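Local coordinates for protein Old Yellow Enzyme (Pichia, PDB 6AGZ) that probably catalyses the asymmetric reduction of enone compounds, as a TIM-barrel oxidoreductase of the old yellow enzyme family that carries flavin mononucleotide, at residues Ser142-Ala145 and Ala146-Gly150. Residues are numbered along the deposited sequence; the frame is centred on the assembly and turned at random.
Sequences SKKA and AEEAG
K143 and E147, one helical turn apart, form the first of two successive i to i+4 lysine-glutamate salt bridges, a worked example of how neighbouring turns of a surface helix are tied by charge. The lysine can be followed outward from CB, which makes no close approach to the glutamate. Because CG lies anti to the backbone N (chi1 175°), the chain starts beside its own carbonyl, and K143 CG already comes within 3.7 Å of E147 OE2. CD runs past at a greater distance, and K143 CE returns to 3.2 Å from E147 OE2. A bend at chi4 (-66°) then turns K143 NZ in to 2.7 Å from E147 OE2. The ammonium meets OE2 on the syn side, 34° out of the carboxylate plane. From the other direction, E147 CG rests against K143 O at 3.3 Å before the chain carries the carboxylate up to the K143 ammonium. With an alanine here, the E147 carboxylate is likely to lose this cationic mate and be freer to swing. One residue on, the K144 chain curls over to E148, where K144 NZ lies 2.5 Å from E148 OE2, a salt bridge whose exact length is doubtful. Beneath both pairs run the main-chain bonds of the helix, with E147 N to K143 O at 2.9 Å and E148 N to K144 O alike. A146, the buried residue here, packs instead on Y137 and P120, and A149 touches K121 of helix 120-125. At the far end G150, with positive phi, sends its N back to E147 O (3.3 Å). The whole is a surface helix, with A146 turned inward, ending in a Schellman motif, the crossover helix of the beta-alpha-beta unit between parallel strands 130-132 and 153-155.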
ATOM      1  N   SER A 142      -0.546   1.356 -32.381  1.00 23.11           N
ATOM      2  CA  SER A 142      -1.972   1.071 -32.266  1.00 22.89           C
ATOM      3  C   SER A 142      -2.813   2.218 -32.812  1.00 21.85           C
ATOM      4  O   SER A 142      -3.868   1.990 -33.415  1.00 20.90           O
ATOM      5  CB  SER A 142      -2.332   0.789 -30.806  1.00 23.52           C
ATOM      6  OG  SER A 142      -3.730   0.635 -30.646  1.00 25.68           O
ATOM      7  N   LYS A 143      -2.361   3.459 -32.612  1.00 20.94           N
ATOM      8  CA  LYS A 143      -3.094   4.609 -33.131  1.00 21.14           C
ATOM      9  C   LYS A 143      -3.149   4.578 -34.654  1.00 21.77           C
ATOM     10  O   LYS A 143      -4.212   4.777 -35.255  1.00 21.95           O
ATOM     11  CB  LYS A 143      -2.451   5.905 -32.636  1.00 22.14           C
ATOM     12  CG  LYS A 143      -3.054   7.173 -33.221  1.00 21.99           C
ATOM     13  CD  LYS A 143      -2.566   8.403 -32.469  1.00 23.92           C
ATOM     14  CE  LYS A 143      -3.153   9.681 -33.045  1.00 25.55           C
ATOM     15  NZ  LYS A 143      -2.665   9.946 -34.427  1.00 28.38           N
ATOM     16  N   LYS A 144      -2.006   4.322 -35.295  1.00 21.44           N
ATOM     17  CA  LYS A 144      -1.978   4.212 -36.750  1.00 23.34           C
ATOM     18  C   LYS A 144      -2.834   3.044 -37.226  1.00 21.70           C
ATOM     19  O   LYS A 144      -3.517   3.141 -38.253  1.00 21.05           O
ATOM     20  CB  LYS A 144      -0.536   4.054 -37.233  1.00 23.53           C
ATOM     21  CG  LYS A 144      -0.358   4.134 -38.742  1.00 26.44           C
ATOM     22  CD  LYS A 144       0.037   5.539 -39.174  1.00 28.62           C
ATOM     23  CE  LYS A 144       0.422   5.584 -40.645  1.00 31.10           C
ATOM     24  NZ  LYS A 144      -0.769   5.546 -41.537  1.00 31.92           N
ATOM     25  N   ALA A 145      -2.813   1.933 -36.485  1.00 20.46           N
ATOM     26  CA  ALA A 145      -3.613   0.772 -36.862  1.00 21.06           C
ATOM     27  C   ALA A 145      -5.102   1.093 -36.824  1.00 21.56           C
ATOM     28  O   ALA A 145      -5.849   0.745 -37.746  1.00 23.16           O
ATOM     29  CB  ALA A 145      -3.289  -0.406 -35.945  1.00 20.76           C
ATOM     30  N   ALA A 146      -5.553   1.761 -35.759  1.00 19.44           N
ATOM     31  CA  ALA A 146      -6.971   2.085 -35.640  1.00 19.73           C
ATOM     32  C   ALA A 146      -7.384   3.147 -36.651  1.00 19.97           C
ATOM     33  O   ALA A 146      -8.502   3.110 -37.176  1.00 18.76           O
ATOM     34  CB  ALA A 146      -7.286   2.544 -34.217  1.00 18.76           C
ATOM     35  N   GLU A 147      -6.497   4.105 -36.934  1.00 21.17           N
ATOM     36  CA  GLU A 147      -6.824   5.138 -37.911  1.00 23.24           C
ATOM     37  C   GLU A 147      -6.918   4.563 -39.319  1.00 23.14           C
ATOM     38  O   GLU A 147      -7.801   4.948 -40.095  1.00 21.98           O
ATOM     39  CB  GLU A 147      -5.792   6.263 -37.853  1.00 24.40           C
ATOM     40  CG  GLU A 147      -5.945   7.170 -36.642  1.00 25.28           C
ATOM     41  CD  GLU A 147      -4.876   8.242 -36.572  1.00 27.29           C
ATOM     42  OE1 GLU A 147      -3.950   8.219 -37.409  1.00 28.13           O
ATOM     43  OE2 GLU A 147      -4.965   9.112 -35.681  1.00 28.81           O
ATOM     44  N   GLU A 148      -6.025   3.632 -39.666  1.00 23.35           N
ATOM     45  CA  GLU A 148      -6.084   3.019 -40.988  1.00 24.43           C
ATOM     46  C   GLU A 148      -7.241   2.037 -41.119  1.00 24.51           C
ATOM     47  O   GLU A 148      -7.688   1.774 -42.240  1.00 23.49           O
ATOM     48  CB  GLU A 148      -4.765   2.316 -41.307  1.00 25.60           C
ATOM     49  CG  GLU A 148      -3.614   3.265 -41.590  1.00 28.54           C
ATOM     50  CD  GLU A 148      -2.330   2.538 -41.931  1.00 31.31           C
ATOM     51  OE1 GLU A 148      -2.354   1.291 -42.008  1.00 32.65           O
ATOM     52  OE2 GLU A 148      -1.297   3.212 -42.124  1.00 32.57           O
ATOM     53  N   ALA A 149      -7.731   1.489 -40.006  1.00 22.54           N
ATOM     54  CA  ALA A 149      -8.884   0.601 -40.044  1.00 22.67           C
ATOM     55  C   ALA A 149     -10.207   1.353 -40.069  1.00 24.93           C
ATOM     56  O   ALA A 149     -11.257   0.720 -40.222  1.00 27.10           O
ATOM     57  CB  ALA A 149      -8.858  -0.349 -38.843  1.00 21.07           C
ATOM     58  N   GLY A 150     -10.183   2.677 -39.930  1.00 23.84           N
ATOM     59  CA  GLY A 150     -11.412   3.440 -39.861  1.00 24.71           C
ATOM     60  C   GLY A 150     -12.217   3.208 -38.605  1.00 23.95           C
ATOM     61  O   GLY A 150     -13.412   3.512 -38.580  1.00 24.18           O
TER